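Local coordinates for inclusion membrane protein A (Chlamydia trachomatis, PDB 6E7E) that probably mediates homotypic fusion of chlamydial inclusions through its SNARE-like soluble domain, the part of this membrane protein present here, at residues T41-L46 with A126-L131; Q58-N63 with D140-L145; K65-L70 with S146-T151. The protein carries 2 engineered substitutions. All coordinates share one frame; numbering follows the deposited sequence.

Contact 1. Residues T41-L46 with A126-L131; sequences TTSKDL and AAIEEL. Engineered in segment 126-131: Ala-126 (natural residue Val), Ala-127 (natural residue Val).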
ATOM      1  N   THR A  41      -7.044  28.427   0.682  1.00 13.84           N
ATOM      2  CA  THR A  41      -7.430  29.757   1.213  1.00 15.94           C
ATOM      3  C   THR A  41      -8.801  29.740   1.888  1.00 19.48           C
ATOM      4  O   THR A  41      -9.177  30.799   2.379  1.00 26.88           O
ATOM      5  CB  THR A  41      -7.404  30.810   0.105  1.00 15.88           C
ATOM      6  OG1 THR A  41      -8.331  30.445  -0.915  1.00 16.66           O
ATOM      7  CG2 THR A  41      -6.033  30.987  -0.496  1.00 17.86           C
ATOM      8  N   THR A  42      -9.502  28.611   1.931  1.00 18.21           N
ATOM      9  CA  THR A  42     -10.915  28.454   2.415  1.00 21.50           C
ATOM     10  C   THR A  42     -10.965  27.620   3.709  1.00 19.12           C
ATOM     11  O   THR A  42     -11.833  27.882   4.556  1.00 21.36           O
ATOM     12  CB  THR A  42     -11.786  27.745   1.362  1.00 26.39           C
ATOM     13  OG1 THR A  42     -12.009  28.649   0.282  1.00 34.73           O
ATOM     14  CG2 THR A  42     -13.151  27.328   1.880  1.00 27.35           C
ATOM     15  N   SER A  43     -10.139  26.581   3.824  1.00 16.80           N
ATOM     16  CA  SER A  43     -10.099  25.694   5.004  1.00 16.31           C
ATOM     17  C   SER A  43      -8.672  25.199   5.173  1.00 15.33           C
ATOM     18  O   SER A  43      -8.286  24.215   4.563  1.00 14.81           O
ATOM     19  CB  SER A  43     -11.054  24.538   4.904  1.00 18.64           C
ATOM     20  OG  SER A  43     -10.884  23.699   6.038  1.00 22.49           O
ATOM     21  N   LYS A  44      -7.910  25.868   6.008  1.00 16.01           N
ATOM     22  CA  LYS A  44      -6.489  25.517   6.206  1.00 16.77           C
ATOM     23  C   LYS A  44      -6.361  24.085   6.750  1.00 15.25           C
ATOM     24  O   LYS A  44      -5.438  23.380   6.352  1.00 15.67           O
ATOM     25  CB  LYS A  44      -5.815  26.550   7.106  1.00 20.75           C
ATOM     26  CG  LYS A  44      -5.614  27.899   6.438  1.00 23.84           C
ATOM     27  CD  LYS A  44      -4.454  27.948   5.464  1.00 32.54           C
ATOM     28  CE  LYS A  44      -3.966  29.356   5.167  1.00 32.68           C
ATOM     29  NZ  LYS A  44      -3.088  29.396   3.971  1.00 35.38           N
ATOM     30  N   ASP A  45      -7.250  23.658   7.637  1.00 16.40           N
ATOM     31  CA  ASP A  45      -7.153  22.319   8.256  1.00 16.77           C
ATOM     32  C   ASP A  45      -7.446  21.265   7.184  1.00 14.51           C
ATOM     33  O   ASP A  45      -6.715  20.270   7.080  1.00 16.57           O
ATOM     34  CB  ASP A  45      -8.093  22.178   9.444  1.00 18.57           C
ATOM     35  CG  ASP A  45      -7.600  21.181  10.489  1.00 22.70           C
ATOM     36  OD1 ASP A  45      -6.416  20.802  10.429  1.00 26.61           O
ATOM     37  OD2 ASP A  45      -8.408  20.764  11.324  1.00 25.44           O
ATOM     38  N   LEU A  46      -8.466  21.467   6.361  1.00 13.60           N
ATOM     39  CA  LEU A  46      -8.751  20.525   5.264  1.00 12.75           C
ATOM     40  C   LEU A  46      -7.563  20.495   4.308  1.00 12.72           C
ATOM     41  O   LEU A  46      -7.189  19.435   3.823  1.00 11.92           O
ATOM     42  CB  LEU A  46     -10.023  20.927   4.533  1.00 13.94           C
ATOM     43  CG  LEU A  46     -10.341  20.085   3.309  1.00 16.02           C
ATOM     44  CD1 LEU A  46     -10.544  18.608   3.659  1.00 14.83           C
ATOM     45  CD2 LEU A  46     -11.548  20.644   2.600  1.00 20.54           C
ATOM     46  N   ALA A 126     -16.893  17.678  10.565  1.00 15.96           N
ATOM     47  CA  ALA A 126     -17.011  16.212  10.685  1.00 16.37           C
ATOM     48  C   ALA A 126     -16.199  15.550   9.578  1.00 14.17           C
ATOM     49  O   ALA A 126     -15.530  14.527   9.834  1.00 13.71           O
ATOM     50  CB  ALA A 126     -18.445  15.769  10.624  1.00 17.81           C
ATOM     51  N   ALA A 127     -16.242  16.085   8.370  1.00 13.39           N
ATOM     52  CA  ALA A 127     -15.510  15.485   7.236  1.00 13.14           C
ATOM     53  C   ALA A 127     -14.011  15.558   7.501  1.00 10.69           C
ATOM     54  O   ALA A 127     -13.295  14.594   7.187  1.00 10.49           O
ATOM     55  CB  ALA A 127     -15.875  16.160   5.935  1.00 13.67           C
ATOM     56  N   ILE A 128     -13.551  16.682   8.013  1.00 11.10           N
ATOM     57  CA  ILE A 128     -12.111  16.852   8.289  1.00 10.35           C
ATOM     58  C   ILE A 128     -11.680  15.820   9.340  1.00 10.48           C
ATOM     59  O   ILE A 128     -10.617  15.206   9.206  1.00 10.53           O
ATOM     60  CB  ILE A 128     -11.799  18.292   8.695  1.00 11.25           C
ATOM     61  CG1 ILE A 128     -11.983  19.235   7.512  1.00 11.70           C
ATOM     62  CG2 ILE A 128     -10.403  18.404   9.302  1.00 12.79           C
ATOM     63  CD1 ILE A 128     -12.061  20.689   7.903  1.00 13.40           C
ATOM     64  N   GLU A 129     -12.483  15.629  10.376  1.00 11.81           N
ATOM     65  CA  GLU A 129     -12.150  14.664  11.442  1.00 12.43           C
ATOM     66  C   GLU A 129     -12.105  13.248  10.863  1.00 11.18           C
ATOM     67  O   GLU A 129     -11.204  12.482  11.226  1.00 11.51           O
ATOM     68  CB  GLU A 129     -13.184  14.783  12.553  1.00 14.00           C
ATOM     69  CG  GLU A 129     -13.042  13.719  13.605  1.00 16.75           C
ATOM     70  CD  GLU A 129     -11.689  13.720  14.262  1.00 18.56           C
ATOM     71  OE1 GLU A 129     -10.966  14.748  14.167  1.00 21.29           O
ATOM     72  OE2 GLU A 129     -11.367  12.692  14.859  1.00 22.06           O
ATOM     73  N   GLU A 130     -13.036  12.913   9.980  1.00 11.09           N
ATOM     74  CA  GLU A 130     -13.026  11.585   9.356  1.00 11.08           C
ATOM     75  C   GLU A 130     -11.753  11.423   8.529  1.00  9.87           C
ATOM     76  O   GLU A 130     -11.125  10.342   8.567  1.00 10.65           O
ATOM     77  CB  GLU A 130     -14.266  11.403   8.505  1.00 13.39           C
ATOM     78  CG  GLU A 130     -14.343  10.025   7.919  1.00 16.28           C
ATOM     79  CD  GLU A 130     -15.626   9.714   7.179  1.00 21.58           C
ATOM     80  OE1 GLU A 130     -16.373  10.658   6.885  1.00 26.16           O
ATOM     81  OE2 GLU A 130     -15.883   8.523   6.917  1.00 31.26           O
ATOM     82  N   LEU A 131     -11.370  12.435   7.791  1.00  9.27           N
ATOM     83  CA  LEU A 131     -10.168  12.376   6.956  1.00  8.71           C
ATOM     84  C   LEU A 131      -8.934  12.171   7.826  1.00  8.31           C
ATOM     85  O   LEU A 131      -8.059  11.369   7.467  1.00  8.93           O
ATOM     86  CB  LEU A 131     -10.045  13.623   6.094  1.00  8.71           C
ATOM     87  CG  LEU A 131     -11.001  13.656   4.916  1.00 10.03           C
ATOM     88  CD1 LEU A 131     -11.004  15.057   4.312  1.00 11.97           C
ATOM     89  CD2 LEU A 131     -10.616  12.628   3.873  1.00 11.90           C
TER
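Ile-128 of helix 125-165 reaches across to the N-terminal end of helix 44-57 and its cap, where it meets Ser-43, Asp-45 and Leu-46. Its CB points at the opposing segment and divides the contact between two branches. CG1, anti to the carbonyl carbon (chi1 -69°), lies 3.9 Å from Leu-46 CB. The chain then extends to CD1, which touches both neighbours: it is 3.9 Å from Leu-46 CB and 3.7 Å from Ser-43 OG. The other branch, CG2, comes within 3.7 Å of Asp-45 OD2, a van der Waals touch on a carboxylate oxygen that forms a salt bridge with Lys-132, one turn further along the same long helix, beside the apolar contact.

Leu-46 carries the packing inward. Its CG stands anti to the backbone N (chi1 175°), and the second torsion (chi2 61°) turns CD1 to within 3.6 Å of Leu-131 CD1; the two leucine side chains cross obliquely. Around them Val-114, Leu-35 and Phe-32 supply further apolar surface, so both leucines are buried, whereas Ile-128 stays partly exposed at the border. Ala-127, an engineered residue that is valine in the natural protein, also rests on Val-114.

Ser-43 has a second task. Its OG accepts a weak capping bond of 3.3 Å from Leu-46 N, a backbone N-H of the opening turn, while the same oxygen borders the Ile-128 methyl. Serine is a common N-cap residue, and here it opens helix 44-57 beside the helix-to-helix packing of the all-helical soluble domain of IncA.

Contact 2. Residues Q58-N63 with D140-L145; sequences QGFRDN and DEIGQL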
ATOM      1  N   GLN A  58       2.873   8.849  -1.333  1.00 18.80           N
ATOM      2  CA  GLN A  58       4.084   8.895  -2.180  1.00 21.80           C
ATOM      3  C   GLN A  58       4.819   7.561  -2.086  1.00 21.64           C
ATOM      4  O   GLN A  58       5.017   7.054  -0.973  1.00 21.00           O
ATOM      5  CB  GLN A  58       5.036  10.011  -1.750  1.00 23.99           C
ATOM      6  CG  GLN A  58       4.560  11.412  -2.092  1.00 25.66           C
ATOM      7  CD  GLN A  58       5.558  12.480  -1.720  1.00 31.20           C
ATOM      8  OE1 GLN A  58       6.044  13.218  -2.570  1.00 41.79           O
ATOM      9  NE2 GLN A  58       5.870  12.572  -0.437  1.00 34.34           N
ATOM     10  N   GLY A  59       5.188   7.016  -3.237  1.00 24.66           N
ATOM     11  CA  GLY A  59       6.059   5.842  -3.305  1.00 22.71           C
ATOM     12  C   GLY A  59       5.370   4.601  -2.768  1.00 22.49           C
ATOM     13  O   GLY A  59       6.081   3.674  -2.338  1.00 22.82           O
ATOM     14  N   PHE A  60       4.038   4.521  -2.824  1.00 21.21           N
ATOM     15  CA  PHE A  60       3.329   3.340  -2.291  1.00 17.84           C
ATOM     16  C   PHE A  60       3.844   2.081  -2.994  1.00 14.71           C
ATOM     17  O   PHE A  60       3.948   1.108  -2.311  1.00 16.33           O
ATOM     18  CB  PHE A  60       1.806   3.488  -2.364  1.00 18.66           C
ATOM     19  CG  PHE A  60       1.088   2.284  -1.813  1.00 16.51           C
ATOM     20  CD1 PHE A  60       0.946   2.084  -0.456  1.00 18.53           C
ATOM     21  CD2 PHE A  60       0.702   1.259  -2.639  1.00 13.54           C
ATOM     22  CE1 PHE A  60       0.348   0.937   0.044  1.00 19.32           C
ATOM     23  CE2 PHE A  60       0.095   0.118  -2.142  1.00 15.03           C
ATOM     24  CZ  PHE A  60      -0.076  -0.046  -0.801  1.00 17.92           C
ATOM     25  N   ARG A  61       4.113   2.083  -4.297  1.00 16.04           N
ATOM     26  CA  ARG A  61       4.519   0.828  -4.990  1.00 18.87           C
ATOM     27  C   ARG A  61       5.767   0.272  -4.309  1.00 19.53           C
ATOM     28  O   ARG A  61       5.883  -0.955  -4.160  1.00 22.19           O
ATOM     29  CB  ARG A  61       4.682   1.046  -6.496  1.00 25.18           C
ATOM     30  CG  ARG A  61       5.876   1.884  -6.920  1.00 30.79           C
ATOM     31  CD  ARG A  61       6.220   1.570  -8.368  1.00 36.69           C
ATOM     32  NE  ARG A  61       7.150   2.538  -8.939  1.00 46.46           N
ATOM     33  CZ  ARG A  61       6.810   3.687  -9.523  1.00 49.66           C
ATOM     34  NH1 ARG A  61       5.540   4.045  -9.638  1.00 49.27           N
ATOM     35  NH2 ARG A  61       7.755   4.482  -9.993  1.00 50.85           N
ATOM     36  N   ASP A  62       6.628   1.165  -3.841  1.00 20.44           N
ATOM     37  CA  ASP A  62       7.911   0.760  -3.220  1.00 24.44           C
ATOM     38  C   ASP A  62       7.618   0.040  -1.905  1.00 22.81           C
ATOM     39  O   ASP A  62       8.419  -0.783  -1.528  1.00 28.98           O
ATOM     40  CB  ASP A  62       8.855   1.953  -3.033  1.00 28.38           C
ATOM     41  CG  ASP A  62       9.283   2.566  -4.353  1.00 36.87           C
ATOM     42  OD1 ASP A  62       9.567   1.788  -5.286  1.00 44.75           O
ATOM     43  OD2 ASP A  62       9.301   3.816  -4.445  1.00 48.94           O
ATOM     44  N   ASN A  63       6.463   0.267  -1.281  1.00 21.26           N
ATOM     45  CA  ASN A  63       6.122  -0.302   0.048  1.00 20.12           C
ATOM     46  C   ASN A  63       5.694  -1.774  -0.055  1.00 16.12           C
ATOM     47  O   ASN A  63       5.561  -2.421   1.009  1.00 16.39           O
ATOM     48  CB  ASN A  63       5.039   0.535   0.733  1.00 22.65           C
ATOM     49  CG  ASN A  63       5.560   1.875   1.219  1.00 29.89           C
ATOM     50  OD1 ASN A  63       4.918   2.919   1.053  1.00 36.33           O
ATOM     51  ND2 ASN A  63       6.769   1.861   1.754  1.00 35.12           N
ATOM     52  N   ASP A 140      -0.678   3.792   9.480  1.00 11.42           N
ATOM     53  CA  ASP A 140      -0.382   2.589  10.293  1.00 13.30           C
ATOM     54  C   ASP A 140      -0.275   1.377   9.349  1.00 12.07           C
ATOM     55  O   ASP A 140       0.639   0.572   9.450  1.00 15.14           O
ATOM     56  CB  ASP A 140      -1.421   2.402  11.405  1.00 16.20           C
ATOM     57  CG  ASP A 140      -1.251   3.329  12.603  1.00 22.50           C
ATOM     58  OD1 ASP A 140      -0.198   3.996  12.689  1.00 27.08           O
ATOM     59  OD2 ASP A 140      -2.186   3.393  13.431  1.00 30.07           O
ATOM     60  N   GLU A 141      -1.260   1.211   8.476  1.00 10.79           N
ATOM     61  CA  GLU A 141      -1.274   0.015   7.600  1.00 11.50           C
ATOM     62  C   GLU A 141      -0.067   0.047   6.656  1.00 11.59           C
ATOM     63  O   GLU A 141       0.537  -1.019   6.385  1.00 13.50           O
ATOM     64  CB  GLU A 141      -2.570  -0.007   6.811  1.00 12.68           C
ATOM     65  CG  GLU A 141      -3.806  -0.309   7.629  1.00 15.36           C
ATOM     66  CD  GLU A 141      -3.868  -1.690   8.258  1.00 19.61           C
ATOM     67  OE1 GLU A 141      -3.160  -2.588   7.817  1.00 21.90           O
ATOM     68  OE2 GLU A 141      -4.659  -1.837   9.182  1.00 30.23           O
ATOM     69  N   ILE A 142       0.231   1.187   6.068  1.00 12.00           N
ATOM     70  CA  ILE A 142       1.352   1.296   5.099  1.00 13.70           C
ATOM     71  C   ILE A 142       2.660   0.996   5.837  1.00 14.49           C
ATOM     72  O   ILE A 142       3.530   0.300   5.255  1.00 16.28           O
ATOM     73  CB  ILE A 142       1.348   2.650   4.372  1.00 15.21           C
ATOM     74  CG1 ILE A 142       0.108   2.792   3.488  1.00 16.06           C
ATOM     75  CG2 ILE A 142       2.610   2.825   3.551  1.00 19.58           C
ATOM     76  CD1 ILE A 142      -0.073   4.193   2.942  1.00 18.09           C
ATOM     77  N   GLY A 143       2.812   1.453   7.077  1.00 15.09           N
ATOM     78  CA  GLY A 143       4.041   1.183   7.838  1.00 16.70           C
ATOM     79  C   GLY A 143       4.225  -0.305   8.038  1.00 16.69           C
ATOM     80  O   GLY A 143       5.359  -0.818   7.892  1.00 17.72           O
ATOM     81  N   GLN A 144       3.150  -0.984   8.440  1.00 14.73           N
ATOM     82  CA  GLN A 144       3.192  -2.447   8.700  1.00 16.89           C
ATOM     83  C   GLN A 144       3.564  -3.191   7.407  1.00 15.14           C
ATOM     84  O   GLN A 144       4.457  -4.054   7.412  1.00 17.46           O
ATOM     85  CB  GLN A 144       1.867  -2.911   9.306  1.00 18.59           C
ATOM     86  CG  GLN A 144       1.673  -4.412   9.436  1.00 25.13           C
ATOM     87  CD  GLN A 144       0.832  -4.776  10.637  1.00 31.35           C
ATOM     88  OE1 GLN A 144      -0.202  -5.438  10.524  1.00 37.07           O
ATOM     89  NE2 GLN A 144       1.268  -4.337  11.806  1.00 38.95           N
ATOM     90  N   LEU A 145       2.913  -2.844   6.301  1.00 14.61           N
ATOM     91  CA  LEU A 145       3.215  -3.484   5.004  1.00 13.88           C
ATOM     92  C   LEU A 145       4.674  -3.232   4.587  1.00 13.75           C
ATOM     93  O   LEU A 145       5.365  -4.163   4.163  1.00 14.18           O
ATOM     94  CB  LEU A 145       2.234  -2.927   3.977  1.00 12.80           C
ATOM     95  CG  LEU A 145       2.476  -3.405   2.548  1.00 13.29           C
ATOM     96  CD1 LEU A 145       2.217  -4.896   2.412  1.00 16.51           C
ATOM     97  CD2 LEU A 145       1.640  -2.605   1.565  1.00 15.41           C
TER
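Phe-60 and Asn-63 pack against Ile-142 and Leu-145 in a buried, chiefly apolar loop-to-helix contact close to the centre of the chain. Residues 58-63 belong to the connection between helix 44-57 and helix 65-73, and they lie beside the middle of the long helix 125-165. No hydrogen bond passes between the two segments.

The Phe-60 ring touches both helix residues. CG stands anti to the backbone N (chi1 -180°), and although the CB bond is not aimed at the opposing helix, the far part of the ring arrives there. CE1 lies 3.9 Å from Ile-142 CG1, which sits at the ring edge near its plane, and CD1 is next to Ile-142 CD1. The para carbon serves the other partner: CZ is 3.9 Å from Leu-145 CD2, and the two side chains cross at about a right angle. Asn-22 and Leu-25 of helix 4-38 and Leu-100 of helix 87-107 also touch the ring, which thus has neighbours from three helices.

Asn-63 does point at the helix. Its OD1 is 3.4 Å from Ile-142 CG2, the branch not used by the phenylalanine, so Ile-142 is shared between an aromatic and an amide. The backbone joins in as well, with Asn-63 O 3.6 Å from Leu-145 CG. Within the loop, a bond of 2.8 Å from Asn-63 N to Phe-60 O helps hold the two contact residues in a single tight turn.

Two polar oxygens, OD1 and O of Asn-63, therefore face hydrocarbon across this interface. With no hydrogen bond between the segments, the attraction probably rests mainly on dispersion and the burial of apolar surface.

Contact 3. Residues K65-L70 with S146-T151; sequences KGFESL and SQLSKT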
ATOM      1  N   LYS A  65       7.359  -3.801  -2.677  1.00 13.81           N
ATOM      2  CA  LYS A  65       8.317  -4.342  -3.672  1.00 14.77           C
ATOM      3  C   LYS A  65       8.831  -5.725  -3.264  1.00 13.81           C
ATOM      4  O   LYS A  65       9.082  -6.539  -4.162  1.00 13.54           O
ATOM      5  CB  LYS A  65       9.462  -3.349  -3.819  1.00 19.07           C
ATOM      6  CG  LYS A  65      10.553  -3.775  -4.782  1.00 23.52           C
ATOM      7  CD  LYS A  65      11.721  -2.813  -4.849  1.00 30.51           C
ATOM      8  CE  LYS A  65      11.835  -1.895  -3.650  1.00 34.82           C
ATOM      9  NZ  LYS A  65      13.229  -1.448  -3.423  1.00 39.30           N
ATOM     10  N   GLY A  66       9.044  -5.993  -1.982  1.00 12.62           N
ATOM     11  CA  GLY A  66       9.585  -7.307  -1.612  1.00 11.77           C
ATOM     12  C   GLY A  66       8.638  -8.426  -1.975  1.00 11.90           C
ATOM     13  O   GLY A  66       9.084  -9.512  -2.352  1.00 12.84           O
ATOM     14  N   PHE A  67       7.338  -8.199  -1.854  1.00 13.10           N
ATOM     15  CA  PHE A  67       6.327  -9.223  -2.208  1.00 12.99           C
ATOM     16  C   PHE A  67       6.330  -9.417  -3.713  1.00 12.73           C
ATOM     17  O   PHE A  67       6.185 -10.550  -4.175  1.00 13.23           O
ATOM     18  CB  PHE A  67       4.970  -8.851  -1.646  1.00 13.03           C
ATOM     19  CG  PHE A  67       4.894  -8.925  -0.155  1.00 15.10           C
ATOM     20  CD1 PHE A  67       4.950 -10.154   0.467  1.00 16.21           C
ATOM     21  CD2 PHE A  67       4.879  -7.778   0.617  1.00 15.50           C
ATOM     22  CE1 PHE A  67       4.905 -10.244   1.846  1.00 18.76           C
ATOM     23  CE2 PHE A  67       4.836  -7.868   1.997  1.00 19.16           C
ATOM     24  CZ  PHE A  67       4.829  -9.102   2.601  1.00 19.07           C
ATOM     25  N   GLU A  68       6.335  -8.312  -4.451  1.00 13.12           N
ATOM     26  CA  GLU A  68       6.355  -8.404  -5.920  1.00 14.82           C
ATOM     27  C   GLU A  68       7.629  -9.130  -6.349  1.00 13.24           C
ATOM     28  O   GLU A  68       7.606 -10.015  -7.235  1.00 14.53           O
ATOM     29  CB  GLU A  68       6.222  -6.997  -6.505  1.00 16.63           C
ATOM     30  CG  GLU A  68       6.060  -7.014  -7.998  1.00 17.69           C
ATOM     31  CD  GLU A  68       5.698  -5.686  -8.622  1.00 18.81           C
ATOM     32  OE1 GLU A  68       5.388  -4.745  -7.878  1.00 20.23           O
ATOM     33  OE2 GLU A  68       5.732  -5.622  -9.851  1.00 20.74           O
ATOM     34  N   SER A  69       8.752  -8.782  -5.740  1.00 14.08           N
ATOM     35  CA  SER A  69      10.024  -9.454  -6.070  1.00 14.41           C
ATOM     36  C   SER A  69       9.974 -10.957  -5.751  1.00 14.32           C
ATOM     37  O   SER A  69      10.468 -11.773  -6.534  1.00 15.16           O
ATOM     38  CB  SER A  69      11.149  -8.811  -5.333  1.00 15.39           C
ATOM     39  OG  SER A  69      11.431  -7.517  -5.839  1.00 18.03           O
ATOM     40  N   LEU A  70       9.418 -11.329  -4.604  1.00 13.38           N
ATOM     41  CA  LEU A  70       9.310 -12.748  -4.200  1.00 13.94           C
ATOM     42  C   LEU A  70       8.514 -13.505  -5.246  1.00 13.87           C
ATOM     43  O   LEU A  70       8.921 -14.575  -5.691  1.00 14.30           O
ATOM     44  CB  LEU A  70       8.625 -12.853  -2.843  1.00 15.26           C
ATOM     45  CG  LEU A  70       8.529 -14.263  -2.274  1.00 16.85           C
ATOM     46  CD1 LEU A  70       9.911 -14.880  -2.072  1.00 19.41           C
ATOM     47  CD2 LEU A  70       7.757 -14.228  -0.979  1.00 17.69           C
ATOM     48  N   SER A 146       5.109  -1.979   4.688  1.00 13.97           N
ATOM     49  CA  SER A 146       6.461  -1.535   4.258  1.00 13.57           C
ATOM     50  C   SER A 146       7.534  -2.308   5.024  1.00 13.43           C
ATOM     51  O   SER A 146       8.531  -2.707   4.418  1.00 13.80           O
ATOM     52  CB  SER A 146       6.601  -0.043   4.419  1.00 15.67           C
ATOM     53  OG  SER A 146       7.916   0.423   4.169  1.00 21.26           O
ATOM     54  N   GLN A 147       7.329  -2.536   6.313  1.00 13.66           N
ATOM     55  CA  GLN A 147       8.341  -3.261   7.093  1.00 13.69           C
ATOM     56  C   GLN A 147       8.434  -4.706   6.601  1.00 13.50           C
ATOM     57  O   GLN A 147       9.557  -5.228   6.450  1.00 15.02           O
ATOM     58  CB  GLN A 147       7.993  -3.206   8.566  1.00 14.98           C
ATOM     59  CG  GLN A 147       9.057  -3.801   9.460  1.00 16.61           C
ATOM     60  CD  GLN A 147       8.640  -3.660  10.904  1.00 21.52           C
ATOM     61  OE1 GLN A 147       7.602  -4.174  11.310  1.00 27.82           O
ATOM     62  NE2 GLN A 147       9.449  -2.978  11.691  1.00 24.60           N
ATOM     63  N   LEU A 148       7.313  -5.390   6.386  1.00 13.89           N
ATOM     64  CA  LEU A 148       7.342  -6.784   5.855  1.00 13.76           C
ATOM     65  C   LEU A 148       8.053  -6.811   4.495  1.00 13.13           C
ATOM     66  O   LEU A 148       8.869  -7.710   4.234  1.00 13.56           O
ATOM     67  CB  LEU A 148       5.925  -7.337   5.679  1.00 16.04           C
ATOM     68  CG  LEU A 148       5.125  -7.576   6.954  1.00 18.14           C
ATOM     69  CD1 LEU A 148       3.710  -8.026   6.641  1.00 20.73           C
ATOM     70  CD2 LEU A 148       5.789  -8.591   7.858  1.00 19.86           C
ATOM     71  N   SER A 149       7.712  -5.873   3.633  1.00 12.26           N
ATOM     72  CA  SER A 149       8.235  -5.789   2.257  1.00 11.67           C
ATOM     73  C   SER A 149       9.740  -5.541   2.274  1.00 12.09           C
ATOM     74  O   SER A 149      10.463  -6.206   1.516  1.00 12.36           O
ATOM     75  CB  SER A 149       7.525  -4.683   1.538  1.00 12.21           C
ATOM     76  OG  SER A 149       8.059  -4.481   0.256  1.00 13.66           O
ATOM     77  N   LYS A 150      10.185  -4.594   3.074  1.00 12.84           N
ATOM     78  CA  LYS A 150      11.609  -4.237   3.083  1.00 12.97           C
ATOM     79  C   LYS A 150      12.444  -5.416   3.573  1.00 11.69           C
ATOM     80  O   LYS A 150      13.536  -5.661   3.051  1.00 12.49           O
ATOM     81  CB  LYS A 150      11.827  -3.017   3.966  1.00 15.80           C
ATOM     82  CG  LYS A 150      11.477  -1.726   3.254  1.00 23.00           C
ATOM     83  CD  LYS A 150      12.617  -1.135   2.456  1.00 31.73           C
ATOM     84  CE  LYS A 150      12.222   0.145   1.751  1.00 39.40           C
ATOM     85  NZ  LYS A 150      13.328   0.670   0.921  1.00 48.16           N
ATOM     86  N   THR A 151      11.950  -6.135   4.569  1.00 11.62           N
ATOM     87  CA  THR A 151      12.634  -7.334   5.059  1.00 11.14           C
ATOM     88  C   THR A 151      12.816  -8.315   3.889  1.00 10.45           C
ATOM     89  O   THR A 151      13.919  -8.824   3.656  1.00 11.14           O
ATOM     90  CB  THR A 151      11.867  -7.945   6.229  1.00 12.34           C
ATOM     91  OG1 THR A 151      11.924  -7.045   7.327  1.00 15.96           O
ATOM     92  CG2 THR A 151      12.445  -9.272   6.638  1.00 12.95           C
TER
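Ser-149 reaches helix 65-73 through its hydroxyl, and Phe-67 reaches helix 125-165 through its ring. Ser-149 OG, anti to its own backbone N (chi1 175°), accepts a hydrogen bond of 2.9 Å from Gly-66 N, with an N-H...O angle of 161°. This occupies an N-H in the first turn of helix 65-73 with a side chain from another helix. Gly-66, with no side chain, comes close enough for a CA-H...O contact from its CA to Ser-149 O, at 3.4 Å.

Next to the hydroxyl, the Phe-67 ring presents its rim to Leu-148. CZ lies 3.7 Å from Leu-148 CB, which sits near the ring plane, and the side chains of Phe-67 and Leu-148 cross at a slant. Phe-67 CE2 is 3.9 Å from Ser-149 N, which lies oblique to the ring.

The helix segments run at 44° to one another, and their axes come within 7.5 Å. Beyond them, Phe-67 reaches Leu-11 and Val-15 of helix 4-38 and Ile-89 and Leu-93 of helix 87-107, so its ring lies where these two helices meet helix 125-165.

Overall arrangement
From the N terminus, helix 4-38 is followed by the turn into helix 44-57, where contact 1 closes a loop of 79 residues back to the start of helix 125-165. Contact 2 comes after helix 44-57, and contact 3 at the start of helix 65-73; their loops are of similar length. Since the first and second partners both follow in the same order, all three loops cross and none nests. Contacts 1 and 3 lie on opposite sides of the chain's centre, with their own centres about 34 Å apart, whereas contacts 2 and 3 touch. Helix 125-165 thus runs beside successive parts of residues 41-70, binding two helix starts and the intervening loop into one elongated helical domain.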